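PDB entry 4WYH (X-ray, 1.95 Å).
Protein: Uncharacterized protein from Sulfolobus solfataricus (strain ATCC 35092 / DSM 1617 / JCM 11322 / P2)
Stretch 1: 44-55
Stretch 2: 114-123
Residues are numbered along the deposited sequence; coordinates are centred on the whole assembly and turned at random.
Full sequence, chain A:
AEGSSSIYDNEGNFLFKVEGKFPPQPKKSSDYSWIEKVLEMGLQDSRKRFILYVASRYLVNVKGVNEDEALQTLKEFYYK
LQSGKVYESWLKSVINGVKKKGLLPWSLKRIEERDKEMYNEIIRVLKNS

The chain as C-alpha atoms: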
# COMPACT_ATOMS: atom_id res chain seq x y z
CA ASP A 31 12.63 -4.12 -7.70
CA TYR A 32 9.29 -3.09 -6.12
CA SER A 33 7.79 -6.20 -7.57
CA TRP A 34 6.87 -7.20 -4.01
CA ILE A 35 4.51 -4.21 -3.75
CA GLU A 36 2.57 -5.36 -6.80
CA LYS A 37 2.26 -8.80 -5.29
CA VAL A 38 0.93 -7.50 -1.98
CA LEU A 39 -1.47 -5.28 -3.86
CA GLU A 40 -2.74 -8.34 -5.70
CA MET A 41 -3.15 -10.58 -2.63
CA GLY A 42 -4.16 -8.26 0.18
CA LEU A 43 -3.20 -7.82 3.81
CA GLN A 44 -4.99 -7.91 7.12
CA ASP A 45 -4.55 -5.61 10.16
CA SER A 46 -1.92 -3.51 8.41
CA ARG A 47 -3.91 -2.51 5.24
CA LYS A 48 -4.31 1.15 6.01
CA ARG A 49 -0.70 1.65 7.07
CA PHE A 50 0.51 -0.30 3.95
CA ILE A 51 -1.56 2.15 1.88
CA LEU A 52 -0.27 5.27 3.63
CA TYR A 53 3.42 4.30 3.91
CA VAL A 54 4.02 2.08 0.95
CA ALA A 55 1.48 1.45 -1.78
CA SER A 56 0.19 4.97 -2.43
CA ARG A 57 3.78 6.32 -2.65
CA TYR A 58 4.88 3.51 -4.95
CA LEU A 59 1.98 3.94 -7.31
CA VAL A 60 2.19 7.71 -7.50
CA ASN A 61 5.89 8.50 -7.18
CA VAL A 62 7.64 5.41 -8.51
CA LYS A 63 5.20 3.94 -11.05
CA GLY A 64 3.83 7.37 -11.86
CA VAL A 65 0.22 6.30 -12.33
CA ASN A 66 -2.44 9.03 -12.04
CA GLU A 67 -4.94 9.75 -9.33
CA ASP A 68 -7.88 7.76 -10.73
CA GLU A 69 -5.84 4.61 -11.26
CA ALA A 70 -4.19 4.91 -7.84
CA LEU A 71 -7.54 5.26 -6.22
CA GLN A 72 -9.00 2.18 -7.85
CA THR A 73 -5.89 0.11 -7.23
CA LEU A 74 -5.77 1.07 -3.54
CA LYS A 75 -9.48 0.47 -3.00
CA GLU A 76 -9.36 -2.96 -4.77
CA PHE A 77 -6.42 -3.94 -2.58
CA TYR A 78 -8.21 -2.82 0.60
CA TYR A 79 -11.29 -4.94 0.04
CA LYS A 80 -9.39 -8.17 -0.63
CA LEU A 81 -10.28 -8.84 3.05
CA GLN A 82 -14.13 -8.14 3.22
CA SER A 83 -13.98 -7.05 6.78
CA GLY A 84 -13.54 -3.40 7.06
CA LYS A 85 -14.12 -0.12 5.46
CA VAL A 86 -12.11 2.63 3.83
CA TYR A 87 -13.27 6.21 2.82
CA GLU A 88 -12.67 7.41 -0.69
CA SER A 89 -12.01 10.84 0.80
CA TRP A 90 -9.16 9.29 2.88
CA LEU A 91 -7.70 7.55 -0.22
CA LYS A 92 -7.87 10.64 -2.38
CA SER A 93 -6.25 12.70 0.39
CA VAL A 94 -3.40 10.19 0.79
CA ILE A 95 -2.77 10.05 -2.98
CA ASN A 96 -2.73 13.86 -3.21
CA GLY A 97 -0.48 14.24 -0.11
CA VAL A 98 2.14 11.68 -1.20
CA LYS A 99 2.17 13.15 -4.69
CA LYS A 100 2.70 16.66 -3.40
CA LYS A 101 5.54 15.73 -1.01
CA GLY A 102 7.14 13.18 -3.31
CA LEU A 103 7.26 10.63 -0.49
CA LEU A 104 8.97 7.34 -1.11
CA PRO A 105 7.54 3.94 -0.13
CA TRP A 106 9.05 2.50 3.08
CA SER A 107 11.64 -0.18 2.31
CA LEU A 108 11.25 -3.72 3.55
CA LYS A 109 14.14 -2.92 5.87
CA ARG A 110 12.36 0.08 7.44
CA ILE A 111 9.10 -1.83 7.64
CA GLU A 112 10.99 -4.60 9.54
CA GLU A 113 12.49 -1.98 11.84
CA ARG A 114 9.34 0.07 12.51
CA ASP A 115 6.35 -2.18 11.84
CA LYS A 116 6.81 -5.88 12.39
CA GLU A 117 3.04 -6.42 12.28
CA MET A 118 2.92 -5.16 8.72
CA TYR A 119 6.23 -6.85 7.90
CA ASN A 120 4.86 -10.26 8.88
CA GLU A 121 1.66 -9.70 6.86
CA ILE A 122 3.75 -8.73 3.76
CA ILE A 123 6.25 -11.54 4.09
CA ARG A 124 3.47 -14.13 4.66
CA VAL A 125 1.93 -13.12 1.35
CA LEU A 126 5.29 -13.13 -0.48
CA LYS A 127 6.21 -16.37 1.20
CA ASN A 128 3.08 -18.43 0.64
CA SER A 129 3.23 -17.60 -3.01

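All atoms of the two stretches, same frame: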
# COMPACT_ATOMS: atom_id res chain seq x y z
N GLN A 44 -4.05 -7.65 6.07
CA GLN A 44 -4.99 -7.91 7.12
C GLN A 44 -5.16 -6.73 8.09
O GLN A 44 -5.98 -5.92 7.85
CB GLN A 44 -4.67 -9.25 7.77
CG GLN A 44 -5.70 -9.71 8.77
CD GLN A 44 -5.54 -11.16 9.18
OE1 GLN A 44 -6.52 -11.85 9.41
NE2 GLN A 44 -4.32 -11.64 9.26
N ASP A 45 -4.49 -6.72 9.23
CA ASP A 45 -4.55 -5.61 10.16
C ASP A 45 -3.72 -4.40 9.74
O ASP A 45 -3.91 -3.34 10.28
CB ASP A 45 -4.08 -6.06 11.53
CG ASP A 45 -4.99 -7.19 12.14
OD1 ASP A 45 -6.15 -7.38 11.70
OD2 ASP A 45 -4.45 -7.87 13.03
N SER A 46 -2.82 -4.56 8.77
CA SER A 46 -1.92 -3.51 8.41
C SER A 46 -2.29 -2.79 7.12
O SER A 46 -1.51 -2.03 6.64
CB SER A 46 -0.49 -4.06 8.34
OG SER A 46 -0.31 -4.85 7.21
N ARG A 47 -3.48 -3.07 6.54
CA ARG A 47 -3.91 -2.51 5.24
C ARG A 47 -3.82 -1.03 5.12
O ARG A 47 -3.27 -0.56 4.13
CB ARG A 47 -5.34 -2.92 4.88
CG ARG A 47 -5.46 -4.32 4.40
CD ARG A 47 -6.93 -4.76 4.30
NE ARG A 47 -7.57 -4.76 5.62
CZ ARG A 47 -8.87 -4.81 5.78
NH1 ARG A 47 -9.72 -4.85 4.72
NH2 ARG A 47 -9.34 -4.84 7.00
N LYS A 48 -4.31 -0.29 6.12
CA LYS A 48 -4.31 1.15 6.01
C LYS A 48 -2.90 1.72 6.09
O LYS A 48 -2.50 2.52 5.30
CB LYS A 48 -5.28 1.76 7.03
CG LYS A 48 -6.72 1.65 6.55
CD LYS A 48 -7.66 2.23 7.59
CE LYS A 48 -9.07 1.90 7.21
NZ LYS A 48 -10.02 2.42 8.23
N ARG A 49 -2.10 1.22 7.01
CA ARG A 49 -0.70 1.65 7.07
C ARG A 49 0.10 1.29 5.79
O ARG A 49 0.87 2.11 5.32
CB ARG A 49 -0.03 0.99 8.29
CG ARG A 49 -0.66 1.47 9.57
CD ARG A 49 0.24 1.18 10.78
NE ARG A 49 0.75 -0.19 10.82
CZ ARG A 49 0.16 -1.18 11.45
NH1 ARG A 49 -0.99 -0.97 12.00
NH2 ARG A 49 0.70 -2.40 11.50
N PHE A 50 -0.14 0.11 5.21
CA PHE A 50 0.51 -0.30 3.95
C PHE A 50 0.12 0.69 2.88
O PHE A 50 0.95 1.14 2.15
CB PHE A 50 0.09 -1.70 3.54
CG PHE A 50 0.76 -2.19 2.27
CD1 PHE A 50 2.09 -2.47 2.28
CD2 PHE A 50 0.07 -2.25 1.09
CE1 PHE A 50 2.73 -2.91 1.15
CE2 PHE A 50 0.72 -2.69 -0.07
CZ PHE A 50 2.05 -3.00 -0.03
N ILE A 51 -1.14 1.08 2.82
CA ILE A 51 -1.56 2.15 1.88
C ILE A 51 -0.89 3.50 2.12
O ILE A 51 -0.36 4.10 1.19
CB ILE A 51 -3.12 2.34 1.87
CG1 ILE A 51 -3.82 1.10 1.31
CG2 ILE A 51 -3.54 3.63 1.13
CD1 ILE A 51 -5.34 1.14 1.54
N LEU A 52 -0.86 3.97 3.35
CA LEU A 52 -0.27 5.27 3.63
C LEU A 52 1.24 5.29 3.39
O LEU A 52 1.76 6.23 2.81
CB LEU A 52 -0.56 5.67 5.06
CG LEU A 52 -0.03 7.00 5.58
CD1 LEU A 52 -0.50 8.13 4.67
CD2 LEU A 52 -0.44 7.21 7.01
N TYR A 53 1.95 4.24 3.82
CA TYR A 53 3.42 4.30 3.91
C TYR A 53 4.11 3.70 2.73
O TYR A 53 5.29 4.03 2.48
CB TYR A 53 3.97 3.73 5.29
CG TYR A 53 3.50 4.52 6.50
CD1 TYR A 53 3.99 5.76 6.75
CD2 TYR A 53 2.55 4.01 7.40
CE1 TYR A 53 3.53 6.50 7.82
CE2 TYR A 53 2.06 4.74 8.45
CZ TYR A 53 2.54 6.00 8.65
OH TYR A 53 2.14 6.75 9.72
N VAL A 54 3.41 2.84 1.99
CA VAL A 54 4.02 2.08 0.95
C VAL A 54 3.28 2.20 -0.39
O VAL A 54 3.82 2.75 -1.34
CB VAL A 54 4.21 0.60 1.38
CG1 VAL A 54 4.91 -0.16 0.30
CG2 VAL A 54 4.92 0.52 2.74
N ALA A 55 2.08 1.66 -0.48
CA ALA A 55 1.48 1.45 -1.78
C ALA A 55 1.14 2.75 -2.49
O ALA A 55 1.42 2.89 -3.67
CB ALA A 55 0.26 0.58 -1.64
N ARG A 114 10.36 -0.76 11.93
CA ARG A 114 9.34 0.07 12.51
C ARG A 114 7.98 -0.64 12.71
O ARG A 114 7.21 -0.24 13.54
CB ARG A 114 9.11 1.26 11.59
CG ARG A 114 10.31 2.18 11.43
CD ARG A 114 9.90 3.45 10.78
NE ARG A 114 10.97 4.44 10.61
CZ ARG A 114 10.78 5.63 10.10
NH1 ARG A 114 9.58 5.98 9.66
NH2 ARG A 114 11.79 6.46 9.99
N ASP A 115 7.69 -1.65 11.89
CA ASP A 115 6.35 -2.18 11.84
C ASP A 115 6.39 -3.66 11.54
O ASP A 115 6.07 -4.10 10.46
CB ASP A 115 5.55 -1.39 10.82
CG ASP A 115 4.04 -1.64 10.87
OD1 ASP A 115 3.51 -2.57 11.52
OD2 ASP A 115 3.38 -0.85 10.15
N LYS A 116 6.78 -4.43 12.54
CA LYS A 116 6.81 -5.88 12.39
C LYS A 116 5.46 -6.47 12.13
O LYS A 116 5.39 -7.47 11.49
CB LYS A 116 7.50 -6.53 13.57
CG LYS A 116 8.97 -6.19 13.72
CD LYS A 116 9.54 -6.68 15.03
CE LYS A 116 11.06 -6.63 14.98
NZ LYS A 116 11.60 -5.33 14.55
N GLU A 117 4.38 -5.88 12.61
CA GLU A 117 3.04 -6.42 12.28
C GLU A 117 2.82 -6.43 10.77
O GLU A 117 2.44 -7.42 10.17
CB GLU A 117 1.94 -5.67 13.04
CG GLU A 117 0.54 -6.12 12.65
CD GLU A 117 -0.56 -5.31 13.32
OE1 GLU A 117 -0.91 -4.26 12.80
OE2 GLU A 117 -1.10 -5.76 14.34
N MET A 118 3.09 -5.29 10.15
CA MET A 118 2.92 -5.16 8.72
C MET A 118 3.94 -6.05 8.02
O MET A 118 3.69 -6.68 6.98
CB MET A 118 3.11 -3.70 8.31
CG MET A 118 3.14 -3.47 6.79
SD MET A 118 3.14 -1.73 6.33
CE MET A 118 4.43 -1.72 5.16
N TYR A 119 5.15 -6.09 8.55
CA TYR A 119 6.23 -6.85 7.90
C TYR A 119 5.78 -8.31 7.82
O TYR A 119 5.89 -8.92 6.79
CB TYR A 119 7.51 -6.77 8.68
CG TYR A 119 8.68 -7.33 8.01
CD1 TYR A 119 9.30 -6.67 6.98
CD2 TYR A 119 9.22 -8.57 8.43
CE1 TYR A 119 10.42 -7.21 6.35
CE2 TYR A 119 10.36 -9.09 7.84
CZ TYR A 119 10.94 -8.39 6.80
OH TYR A 119 12.07 -8.89 6.17
N ASN A 120 5.33 -8.87 8.92
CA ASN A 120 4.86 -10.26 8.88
C ASN A 120 3.71 -10.45 7.88
O ASN A 120 3.71 -11.40 7.18
CB ASN A 120 4.46 -10.73 10.26
CG ASN A 120 5.67 -11.06 11.11
OD1 ASN A 120 6.79 -11.12 10.60
ND2 ASN A 120 5.48 -11.25 12.38
N GLU A 121 2.75 -9.54 7.80
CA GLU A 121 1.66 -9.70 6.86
C GLU A 121 2.16 -9.72 5.38
O GLU A 121 1.67 -10.49 4.54
CB GLU A 121 0.58 -8.66 7.12
CG GLU A 121 -0.11 -8.81 8.49
CD GLU A 121 -1.33 -7.90 8.63
OE1 GLU A 121 -1.55 -7.05 7.76
OE2 GLU A 121 -2.05 -8.08 9.60
N ILE A 122 3.13 -8.85 5.09
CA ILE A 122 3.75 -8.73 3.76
C ILE A 122 4.51 -10.00 3.39
O ILE A 122 4.28 -10.60 2.36
CB ILE A 122 4.71 -7.52 3.76
CG1 ILE A 122 3.91 -6.22 3.76
CG2 ILE A 122 5.67 -7.56 2.57
CD1 ILE A 122 4.76 -5.00 4.02
N ILE A 123 5.42 -10.37 4.26
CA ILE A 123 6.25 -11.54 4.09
C ILE A 123 5.40 -12.79 3.90
O ILE A 123 5.74 -13.63 3.10
CB ILE A 123 7.15 -11.71 5.35
CG1 ILE A 123 8.24 -10.68 5.40
CG2 ILE A 123 7.75 -13.07 5.44
CD1 ILE A 123 8.98 -10.47 4.13
O HOH W 1 -2.17 -8.41 14.07

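The carboxylate of E121 accepts four hydrogen bonds from three consecutive residues, Q44, D45 and S46, where the chain turns into the helix that begins at R47. Q44 N lies 3.1 Å from E121 OE1, D45 N 2.8 Å from E121 OE2 and S46 N 3.0 Å from E121 OE1, with N-H...acceptor angles of 142 to 149°. The fourth donor is a hydroxyl: S46 OG reaches E121 OE1 at 2.6 Å. S46 occupies the N-cap position, yet its p rotamer (chi1 74°) serves this bond and its side chain makes no capping bond. A glutamate suits position 121 because its two oxygens can take up the free amides of a non-helical segment; with chi1 m and chi2 t, it carries them across to the loop.

The second polar site is built around R49. Its guanidinium meets two acids in its own plane, each at the edge. R49 grips D115 at two points, R49 NE to D115 OD2 at 2.8 Å (156°) and R49 NH2 to D115 OD1 at 2.8 Å (137°), while R49 NH2 also bonds E117 OE1 at 2.8 Å and a nearly straight 168°. Salt bridges therefore link the arginine to both acids; a further bond from R49 NH1 to E117 OE1, at 3.4 Å and 133°, is weak. D115 does double duty: as N-cap of the helix starting at K116, its OD1 also accepts from M118 N at 3.1 Å (160°).

Not every charge nearby is paired across the contact. D45 OD2 lies 4.2 Å from E117 OE2 and 4.2 Å from E121 OE2, close approaches of like charge. A water donates to D45 OD2 at 2.6 Å and to E117 OE2 at 2.9 Å, bridging the first of these pairs.

Beside the polar groups lies an apolar patch centred on M118, which has the largest area covered by the opposing stretch, 85 Å². With chi1 and chi2 both t the chain runs out extended to SD, and chi3, off the wells at 132°, sets the methyl against V54 and F50: M118 CE is 3.3 Å from V54 CG2 and 3.8 Å from F50 CD1, at the edge of the ring. I122 CD1 adds a contact 4.1 Å from F50 CD1. All four residues are buried, as their apolar side chains would favour. In the loop itself, S46 points its CA-to-CB bond toward the other stretch, and S46 CB lies 3.6 Å from M118 CB; the small side chain goes with a close backbone approach, S46 CA to M118 CA 5.1 Å.

The helix axes cross at -94° with a closest approach of 10.2 Å, and the stretches together bury 489 Å².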